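Local coordinates for protein ferritin (Ulva pertusa, PDB 3VNX) that probably oxidises iron(II) and stores the resulting iron(III) inside a shell of 24 subunits, at residues A[56-59]-A[60-63]; A[83-86]-A[87-91]; A[136-139]-A[140-144]; A[163-166]-A[167-170]. All coordinates share one frame; numbering follows the deposited sequence. Where two conformers were deposited one is given.

Interaction 1: A[56-59]-A[60-63]; sequences YVYH and ALHS
Y58 and L61 lie side by side along one flank of helix 38-66 and point the same way. The leucine comes to the edge of the tyrosine ring, close to its plane, with L61 CD1 3.7 Å from Y58 CD1. The same methyl stands 4.4 Å from V57 CG1. L61 holds CG beside its own backbone N (chi1 -82°), which leans the branch back over the preceding turn. H59 and H62 form a second pair on another flank, also side by side. H62 CD2 faces the edge of the H59 ring and is 4.0 Å from H59 CD2. The two rings are oblique, with planes at 44°. The ring nitrogens are bonded elsewhere. H59 ND1 bonds Y52 OH of the second subunit, H59 NE2 bonds H91 ND1 of that subunit, and H62 ND1 bonds A76 O. Regular i to i+4 bonds run beneath both pairs, such as L61 N to V57 O at 3.0 Å. Y58 OH bonds E135, and the tyrosine probably stands in the second shell of the bundle's iron-oxidising site. The Y58 and L61 flank packs inward on helices 73-99 and 123-151, while Y56, H59 and S63 meet the second subunit.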
loop_
_atom_site.group_PDB
_atom_site.type_symbol
_atom_site.label_atom_id
_atom_site.label_comp_id
_atom_site.label_asym_id
_atom_site.label_seq_id
_atom_site.Cartn_x
_atom_site.Cartn_y
_atom_site.Cartn_z
ATOM N N TYR A 56 -13.772 -26.355 41.854
ATOM C CA TYR A 56 -13.070 -25.983 43.084
ATOM C C TYR A 56 -11.942 -26.984 43.355
ATOM O O TYR A 56 -10.820 -26.615 43.725
ATOM C CB TYR A 56 -14.073 -25.973 44.234
ATOM C CG TYR A 56 -13.770 -25.072 45.427
ATOM C CD1 TYR A 56 -13.428 -23.738 45.260
ATOM C CD2 TYR A 56 -13.898 -25.559 46.729
ATOM C CE1 TYR A 56 -13.191 -22.916 46.366
ATOM C CE2 TYR A 56 -13.660 -24.755 47.835
ATOM C CZ TYR A 56 -13.314 -23.436 47.654
ATOM O OH TYR A 56 -13.079 -22.640 48.759
ATOM N N VAL A 57 -12.249 -28.258 43.155
ATOM C CA VAL A 57 -11.259 -29.311 43.301
ATOM C C VAL A 57 -10.116 -29.088 42.333
ATOM O O VAL A 57 -8.945 -29.198 42.706
ATOM C CB VAL A 57 -11.866 -30.674 43.002
ATOM C CG1 VAL A 57 -10.780 -31.733 42.989
ATOM C CG2 VAL A 57 -12.948 -30.999 44.017
ATOM N N TYR A 58 -10.451 -28.779 41.082
ATOM C CA TYR A 58 -9.412 -28.516 40.094
ATOM C C TYR A 58 -8.543 -27.333 40.492
ATOM O O TYR A 58 -7.332 -27.328 40.241
ATOM C CB TYR A 58 -9.998 -28.327 38.698
ATOM C CG TYR A 58 -10.311 -29.654 38.043
ATOM C CD1 TYR A 58 -9.648 -30.806 38.446
ATOM C CD2 TYR A 58 -11.265 -29.763 37.036
ATOM C CE1 TYR A 58 -9.919 -32.033 37.868
ATOM C CE2 TYR A 58 -11.546 -30.993 36.448
ATOM C CZ TYR A 58 -10.865 -32.132 36.870
ATOM O OH TYR A 58 -11.121 -33.376 36.311
ATOM N N HIS A 59 -9.161 -26.338 41.129
ATOM C CA HIS A 59 -8.415 -25.182 41.586
ATOM C C HIS A 59 -7.435 -25.593 42.691
ATOM O O HIS A 59 -6.311 -25.081 42.764
ATOM C CB HIS A 59 -9.349 -24.076 42.068
ATOM C CG HIS A 59 -8.778 -22.707 41.899
ATOM N ND1 HIS A 59 -9.517 -21.558 42.105
ATOM C CD2 HIS A 59 -7.543 -22.295 41.525
ATOM C CE1 HIS A 59 -8.756 -20.503 41.874
ATOM N NE2 HIS A 59 -7.550 -20.923 41.525
ATOM N N ALA A 60 -7.851 -26.531 43.539
ATOM C CA ALA A 60 -6.952 -27.029 44.583
ATOM C C ALA A 60 -5.749 -27.766 43.961
ATOM O O ALA A 60 -4.597 -27.597 44.398
ATOM C CB ALA A 60 -7.706 -27.917 45.576
ATOM N N LEU A 61 -6.017 -28.559 42.924
ATOM C CA LEU A 61 -4.956 -29.278 42.236
ATOM C C LEU A 61 -3.950 -28.300 41.673
ATOM O O LEU A 61 -2.731 -28.516 41.726
ATOM C CB LEU A 61 -5.542 -30.127 41.119
ATOM C CG LEU A 61 -6.091 -31.448 41.661
ATOM C CD1 LEU A 61 -7.035 -32.126 40.662
ATOM C CD2 LEU A 61 -4.931 -32.358 42.036
ATOM N N HIS A 62 -4.468 -27.200 41.149
ATOM C CA HIS A 62 -3.612 -26.165 40.612
ATOM C C HIS A 62 -2.637 -25.658 41.675
ATOM O O HIS A 62 -1.423 -25.532 41.427
ATOM C CB HIS A 62 -4.443 -25.004 40.076
ATOM C CG HIS A 62 -3.674 -23.731 39.979
ATOM N ND1 HIS A 62 -2.779 -23.478 38.959
ATOM C CD2 HIS A 62 -3.634 -22.647 40.793
ATOM C CE1 HIS A 62 -2.236 -22.287 39.141
ATOM N NE2 HIS A 62 -2.739 -21.762 40.246
ATOM N N SER A 63 -3.167 -25.351 42.857
ATOM C CA SER A 63 -2.318 -24.806 43.910
ATOM C C SER A 63 -1.274 -25.817 44.343
ATOM O O SER A 63 -0.163 -25.454 44.731
ATOM C CB SER A 63 -3.145 -24.332 45.103
ATOM O OG SER A 63 -3.698 -23.057 44.830
#

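Interaction 2: A[83-86]-A[87-91]; sequences SDEE and REHAH
H89 and E86 make the tight part of this turn of helix 73-99. E86 bends at its second torsion (chi2 -61°), which curls the carboxylate round to the edge of the imidazole. There H89 ND1 gives E86 OE1 a weak bond of 3.2 Å, bent to 121° at the hydrogen. The carboxylate and ring planes stand nearly at right angles. The backbone packs closely on the same ring: E85 O lies over one face, 3.4 Å from H89 CG. H89 N also bonds E85 O, at 2.9 Å. The H89 side chain is about 3 Å from a bound calcium ion, and E51 brings its carboxylate close to that of E86. This is consistent with the ferroxidase centre of ferritins. With alanine in place of H89, E86 OE1 would probably lose its ring partner and a gap would open beside the calcium ion. The solvent side is looser. E85 is exposed, and its side chain crosses near H89, OE2 3.5 Å from CE1, but a second conformer makes this approach doubtful. D84 and E88 are partly exposed, and E88 turns off at its second torsion. A water bridges D84 O, 2.7 Å away, and R87 NH1, 3.1 Å away. R87 runs extended to the subunit interface, where its NH2 forms a salt bridge with D84 of the second subunit, and the reverse pair repeats it. D84 OD1 also forms a salt bridge with K80. S83 and R87 pack on helix 38-66, while H89 touches both that helix and helix 155-201.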
loop_
_atom_site.group_PDB
_atom_site.type_symbol
_atom_site.label_atom_id
_atom_site.label_comp_id
_atom_site.label_asym_id
_atom_site.label_seq_id
_atom_site.Cartn_x
_atom_site.Cartn_y
_atom_site.Cartn_z
ATOM N N SER A 83 -10.205 -25.691 35.883
ATOM C CA SER A 83 -11.065 -25.057 36.881
ATOM C C SER A 83 -11.955 -23.957 36.281
ATOM O O SER A 83 -13.170 -23.934 36.510
ATOM C CB SER A 83 -10.266 -24.524 38.069
ATOM O OG SER A 83 -11.137 -23.828 38.948
ATOM N N ASP A 84 -11.355 -23.053 35.512
ATOM C CA ASP A 84 -12.142 -22.067 34.767
ATOM C C ASP A 84 -13.231 -22.742 33.927
ATOM O O ASP A 84 -14.393 -22.304 33.921
ATOM C CB ASP A 84 -11.250 -21.231 33.834
ATOM C CG ASP A 84 -10.216 -20.407 34.580
ATOM O OD1 ASP A 84 -10.312 -20.286 35.817
ATOM O OD2 ASP A 84 -9.293 -19.880 33.927
ATOM N N GLU A 85 -12.852 -23.806 33.217
ATOM C CA GLU A 85 -13.759 -24.493 32.294
ATOM C C GLU A 85 -14.945 -25.135 33.011
ATOM O O GLU A 85 -16.091 -25.051 32.542
ATOM C CB GLU A 85 -13.011 -25.537 31.451
ATOM C CG GLU A 85 -13.921 -26.578 30.783
ATOM C CD GLU A 85 -13.188 -27.497 29.805
ATOM O OE1 GLU A 85 -12.078 -27.143 29.357
ATOM O OE2 GLU A 85 -13.732 -28.576 29.469
ATOM N N GLU A 86 -14.681 -25.774 34.157
ATOM C CA GLU A 86 -15.767 -26.430 34.895
ATOM C C GLU A 86 -16.737 -25.401 35.478
ATOM O O GLU A 86 -17.956 -25.643 35.555
ATOM C CB GLU A 86 -15.250 -27.358 35.998
ATOM C CG GLU A 86 -14.551 -28.604 35.504
ATOM C CD GLU A 86 -15.440 -29.517 34.658
ATOM O OE1 GLU A 86 -15.133 -29.699 33.458
ATOM O OE2 GLU A 86 -16.426 -30.073 35.192
ATOM N N ARG A 87 -16.188 -24.259 35.885
ATOM C CA ARG A 87 -17.002 -23.181 36.443
ATOM C C ARG A 87 -17.901 -22.607 35.363
ATOM O O ARG A 87 -19.050 -22.255 35.623
ATOM C CB ARG A 87 -16.119 -22.082 37.038
ATOM C CG ARG A 87 -16.878 -20.858 37.488
ATOM C CD ARG A 87 -16.011 -19.975 38.379
ATOM N NE ARG A 87 -16.629 -18.681 38.683
ATOM C CZ ARG A 87 -16.596 -17.618 37.881
ATOM N NH1 ARG A 87 -15.982 -17.689 36.694
ATOM N NH2 ARG A 87 -17.177 -16.479 38.261
ATOM N N GLU A 88 -17.368 -22.523 34.145
ATOM C CA GLU A 88 -18.154 -22.110 32.990
ATOM C C GLU A 88 -19.232 -23.147 32.659
ATOM O O GLU A 88 -20.325 -22.792 32.231
ATOM C CB GLU A 88 -17.240 -21.821 31.782
ATOM C CG GLU A 88 -17.972 -21.537 30.446
ATOM C CD GLU A 88 -18.890 -20.294 30.448
ATOM O OE1 GLU A 88 -19.980 -20.359 29.819
ATOM O OE2 GLU A 88 -18.529 -19.253 31.053
ATOM N N HIS A 89 -18.933 -24.427 32.863
ATOM C CA HIS A 89 -19.961 -25.450 32.706
ATOM C C HIS A 89 -21.126 -25.187 33.655
ATOM O O HIS A 89 -22.294 -25.270 33.252
ATOM C CB HIS A 89 -19.400 -26.855 32.919
ATOM C CG HIS A 89 -18.488 -27.312 31.823
ATOM N ND1 HIS A 89 -17.573 -28.328 31.991
ATOM C CD2 HIS A 89 -18.353 -26.890 30.542
ATOM C CE1 HIS A 89 -16.912 -28.513 30.863
ATOM N NE2 HIS A 89 -17.364 -27.653 29.967
ATOM N N ALA A 90 -20.804 -24.862 34.911
ATOM C CA ALA A 90 -21.818 -24.499 35.898
ATOM C C ALA A 90 -22.621 -23.285 35.435
ATOM O O ALA A 90 -23.860 -23.274 35.504
ATOM C CB ALA A 90 -21.180 -24.237 37.262
ATOM N N HIS A 91 -21.912 -22.269 34.950
ATOM C CA HIS A 91 -22.551 -21.062 34.416
ATOM C C HIS A 91 -23.541 -21.311 33.259
ATOM O O HIS A 91 -24.595 -20.657 33.179
ATOM C CB HIS A 91 -21.487 -20.049 33.979
ATOM C CG HIS A 91 -22.052 -18.720 33.582
ATOM N ND1 HIS A 91 -22.538 -17.814 34.500
ATOM C CD2 HIS A 91 -22.217 -18.147 32.362
ATOM C CE1 HIS A 91 -22.974 -16.737 33.866
ATOM N NE2 HIS A 91 -22.788 -16.915 32.571
HETATM O O HOH W 1 -15.236 -19.834 34.645
#

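Interaction 3: A[136-139]-A[140-144]; sequences KLNF and QKLQA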
loop_
_atom_site.group_PDB
_atom_site.type_symbol
_atom_site.label_atom_id
_atom_site.label_comp_id
_atom_site.label_asym_id
_atom_site.label_seq_id
_atom_site.Cartn_x
_atom_site.Cartn_y
_atom_site.Cartn_z
ATOM N N LYS A 136 -14.871 -39.364 34.489
ATOM C CA LYS A 136 -15.764 -40.525 34.296
ATOM C C LYS A 136 -16.990 -40.420 35.205
ATOM O O LYS A 136 -18.129 -40.606 34.759
ATOM C CB LYS A 136 -15.028 -41.847 34.544
ATOM C CG LYS A 136 -13.871 -42.090 33.556
ATOM C CD LYS A 136 -12.987 -43.274 33.948
ATOM C CE LYS A 136 -13.586 -44.601 33.503
ATOM N NZ LYS A 136 -12.771 -45.792 33.914
ATOM N N LEU A 137 -16.747 -40.094 36.477
ATOM C CA LEU A 137 -17.834 -39.866 37.413
ATOM C C LEU A 137 -18.799 -38.835 36.828
ATOM O O LEU A 137 -20.016 -39.066 36.783
ATOM C CB LEU A 137 -17.292 -39.365 38.755
ATOM C CG LEU A 137 -18.119 -39.706 40.000
ATOM C CD1 LEU A 137 -17.796 -38.766 41.154
ATOM C CD2 LEU A 137 -19.612 -39.723 39.717
ATOM N N ASN A 138 -18.268 -37.694 36.378
ATOM C CA ASN A 138 -19.151 -36.652 35.883
ATOM C C ASN A 138 -19.890 -37.052 34.607
ATOM O O ASN A 138 -20.989 -36.576 34.350
ATOM C CB ASN A 138 -18.434 -35.328 35.685
ATOM C CG ASN A 138 -19.407 -34.167 35.640
ATOM O OD1 ASN A 138 -20.507 -34.275 36.167
ATOM N ND2 ASN A 138 -19.022 -33.067 35.002
ATOM N N PHE A 139 -19.284 -37.933 33.817
ATOM C CA PHE A 139 -19.940 -38.469 32.638
ATOM C C PHE A 139 -21.216 -39.195 33.074
ATOM O O PHE A 139 -22.300 -39.013 32.490
ATOM C CB PHE A 139 -18.991 -39.418 31.914
ATOM C CG PHE A 139 -19.543 -39.990 30.642
ATOM C CD1 PHE A 139 -20.566 -39.356 29.958
ATOM C CD2 PHE A 139 -19.017 -41.164 30.120
ATOM C CE1 PHE A 139 -21.072 -39.893 28.778
ATOM C CE2 PHE A 139 -19.495 -41.702 28.949
ATOM C CZ PHE A 139 -20.538 -41.064 28.270
ATOM N N GLN A 140 -21.102 -39.991 34.127
ATOM C CA GLN A 140 -22.277 -40.691 34.630
ATOM C C GLN A 140 -23.287 -39.710 35.235
ATOM O O GLN A 140 -24.497 -39.819 34.984
ATOM C CB GLN A 140 -21.873 -41.776 35.624
ATOM C CG GLN A 140 -21.207 -42.955 34.932
ATOM C CD GLN A 140 -20.171 -43.661 35.797
ATOM O OE1 GLN A 140 -20.183 -44.887 35.911
ATOM N NE2 GLN A 140 -19.269 -42.891 36.408
ATOM N N LYS A 141 -22.799 -38.740 36.010
ATOM C CA LYS A 141 -23.698 -37.704 36.522
ATOM C C LYS A 141 -24.454 -37.079 35.350
ATOM O O LYS A 141 -25.679 -36.927 35.397
ATOM C CB LYS A 141 -22.941 -36.627 37.301
ATOM C CG LYS A 141 -22.374 -37.093 38.626
ATOM C CD LYS A 141 -23.478 -37.596 39.564
ATOM C CE LYS A 141 -22.920 -38.031 40.931
ATOM N NZ LYS A 141 -23.974 -38.034 42.004
ATOM N N LEU A 142 -23.733 -36.736 34.286
ATOM C CA LEU A 142 -24.390 -36.125 33.142
ATOM C C LEU A 142 -25.420 -37.090 32.567
ATOM O O LEU A 142 -26.531 -36.679 32.246
ATOM C CB LEU A 142 -23.382 -35.663 32.081
ATOM C CG LEU A 142 -22.705 -34.334 32.439
ATOM C CD1 LEU A 142 -21.522 -34.013 31.522
ATOM C CD2 LEU A 142 -23.724 -33.202 32.447
ATOM N N GLN A 143 -25.054 -38.372 32.455
ATOM C CA GLN A 143 -25.988 -39.386 31.975
ATOM C C GLN A 143 -27.282 -39.422 32.811
ATOM O O GLN A 143 -28.399 -39.418 32.275
ATOM C CB GLN A 143 -25.315 -40.757 31.948
ATOM C CG GLN A 143 -24.522 -41.032 30.667
ATOM C CD GLN A 143 -23.600 -42.223 30.805
ATOM O OE1 GLN A 143 -23.343 -42.695 31.913
ATOM N NE2 GLN A 143 -23.092 -42.714 29.682
ATOM N N ALA A 144 -27.119 -39.442 34.127
ATOM C CA ALA A 144 -28.245 -39.357 35.045
ATOM C C ALA A 144 -29.081 -38.095 34.810
ATOM O O ALA A 144 -30.325 -38.132 34.874
ATOM C CB ALA A 144 -27.743 -39.412 36.511
#
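F139 and Q143 meet one turn apart on helix 123-151, with the glutamine amide over one face of the phenylalanine ring. Q143 NE2 sits towards the rim, 3.4 Å from F139 CZ. The amide and ring planes are 36° apart, so the amide leans over the ring and does not lie flat on it. F139 sends CG away from its backbone N (chi1 -178°), which lays the ring alongside the following turn. Q143 runs extended to reach it. Q140 folds back instead. Its CG lies beside its own N (chi1 -72°), which sends the chain towards K136, and the second torsion adjusts the amide. Q140 NE2 ends 3.0 Å from K136 O. That bond is weak, and the same carbonyl also takes Q140 N at 3.1 Å. The stronger partner of the amide is E18 of the third subunit. On the far flank L137 and K141 run side by side, L137 CD2 lying 3.9 Å from K141 CE. N138 crosses K141 at about a right angle, with N138 OD1 3.6 Å from K141 CB. The polar ends of N138 are held from helix 38-66, OD1 by Q47 and ND2 by E51. Its side chain is about 3 Å from a bound calcium ion, probably beside the metal site inside the ferritin four-helix bundle. F139, N138 and L142 pack on helix 155-201, N138, K141 and L142 pack on helix 38-66, and K136, Q140 and Q143 meet the third subunit.

Interaction 4: A[163-166]-A[167-170]; sequences GGLL and SEQV
The helix widens into a pi-type turn at 163-166, where G164 has a psi of -109°. Regular bonding is in place just after it. E168 N bonds G164 O at 3.0 Å, nearly along the C=O axis. Q169 N is shared: it bonds L165 O at 2.8 Å and L166 O more weakly at 3.0 Å. The main side-chain contact is E168 lying back over the glycine. Its CG sits beside its own N (chi1 -72°) and the chain then runs extended, which lays E168 OE1 against the G164 peptide, 3.4 Å from G164 C. The glutamate comes near L165 only loosely, with E168 OE2 4.4 Å from L165 CD2. The turn belongs to the long helix 155-201, one of the four long helices of the ferritin bundle, and Q169 reaches from it into the bundle interior. Q169 NE2 bonds E135 OE1, and the side chain is about 3 Å from a bound calcium ion. In other ferritins a glutamine of this helix likewise lies by the metals, so Q169 probably has that place here. E168 also packs against H89 of helix 73-99. If E168 were alanine, the G164 peptide is likely to lose its cover and H89 this carboxylate neighbour. Q169 CB rests 3.3 Å from L165 O before the chain bends at its second torsion. L166 leans on F139 of helix 123-151 and on A155 of the third subunit, while S167 touches D159 of that subunit.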
loop_
_atom_site.group_PDB
_atom_site.type_symbol
_atom_site.label_atom_id
_atom_site.label_comp_id
_atom_site.label_asym_id
_atom_site.label_seq_id
_atom_site.Cartn_x
_atom_site.Cartn_y
_atom_site.Cartn_z
ATOM N N GLY A 163 -26.325 -32.513 23.525
ATOM C CA GLY A 163 -25.533 -31.841 22.514
ATOM C C GLY A 163 -24.451 -30.970 23.120
ATOM O O GLY A 163 -23.473 -30.628 22.458
ATOM N N GLY A 164 -24.626 -30.602 24.385
ATOM C CA GLY A 164 -23.674 -29.736 25.051
ATOM C C GLY A 164 -22.749 -30.533 25.942
ATOM O O GLY A 164 -21.915 -31.294 25.445
ATOM N N LEU A 165 -22.924 -30.385 27.255
ATOM C CA LEU A 165 -22.066 -31.036 28.240
ATOM C C LEU A 165 -21.847 -32.540 28.032
ATOM O O LEU A 165 -20.719 -33.039 28.136
ATOM C CB LEU A 165 -22.609 -30.794 29.647
ATOM C CG LEU A 165 -22.704 -29.337 30.102
ATOM C CD1 LEU A 165 -22.889 -29.307 31.610
ATOM C CD2 LEU A 165 -21.473 -28.538 29.706
ATOM N N LEU A 166 -22.915 -33.272 27.759
ATOM C CA LEU A 166 -22.783 -34.718 27.675
ATOM C C LEU A 166 -21.749 -35.040 26.611
ATOM O O LEU A 166 -20.763 -35.720 26.877
ATOM C CB LEU A 166 -24.117 -35.371 27.320
ATOM C CG LEU A 166 -24.456 -36.734 27.941
ATOM C CD1 LEU A 166 -25.441 -37.504 27.063
ATOM C CD2 LEU A 166 -23.215 -37.568 28.188
ATOM N N SER A 167 -21.991 -34.530 25.405
ATOM C CA SER A 167 -21.137 -34.790 24.255
ATOM C C SER A 167 -19.704 -34.330 24.498
ATOM O O SER A 167 -18.741 -35.017 24.116
ATOM C CB SER A 167 -21.694 -34.086 23.017
ATOM O OG SER A 167 -20.825 -34.257 21.909
ATOM N N GLU A 168 -19.563 -33.161 25.118
ATOM C CA GLU A 168 -18.240 -32.659 25.458
ATOM C C GLU A 168 -17.525 -33.571 26.471
ATOM O O GLU A 168 -16.306 -33.757 26.404
ATOM C CB GLU A 168 -18.338 -31.232 26.003
ATOM C CG GLU A 168 -18.664 -30.173 24.952
ATOM C CD GLU A 168 -19.178 -28.865 25.571
ATOM O OE1 GLU A 168 -20.257 -28.386 25.146
ATOM O OE2 GLU A 168 -18.514 -28.323 26.489
ATOM N N GLN A 169 -18.290 -34.136 27.403
ATOM C CA GLN A 169 -17.710 -34.932 28.471
ATOM C C GLN A 169 -17.074 -36.189 27.881
ATOM O O GLN A 169 -16.029 -36.658 28.359
ATOM C CB GLN A 169 -18.759 -35.256 29.543
ATOM C CG GLN A 169 -18.211 -35.999 30.747
ATOM C CD GLN A 169 -17.142 -35.215 31.504
ATOM O OE1 GLN A 169 -17.418 -34.171 32.090
ATOM N NE2 GLN A 169 -15.921 -35.733 31.510
ATOM N N VAL A 170 -17.667 -36.702 26.808
ATOM C CA VAL A 170 -17.065 -37.816 26.082
ATOM C C VAL A 170 -15.636 -37.475 25.639
ATOM O O VAL A 170 -14.689 -38.199 25.948
ATOM C CB VAL A 170 -17.924 -38.218 24.862
ATOM C CG1 VAL A 170 -17.217 -39.287 24.024
ATOM C CG2 VAL A 170 -19.298 -38.705 25.326
#

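How the interactions relate
From the N terminus, interactions 1, 2, 3 and 4 follow in series, one on each long helix: 38-66, 73-99, 123-151 and 155-201. Each is a single unbroken helical stretch. None closes a loop, and none nests within or crosses another. Interactions 1 and 2 touch where H59 CB lies 3.6 Å from S83 OG, and both face the second subunit. Interaction 2 meets interaction 4 through H89 and L165, and interaction 3 through E86 and N138. Interactions 3 and 4 have centres about 10 Å apart and both face the third subunit. Interaction 1 touches neither of these two. The touches between contacts, F139 on L166 among them, join the four helices of the bundle.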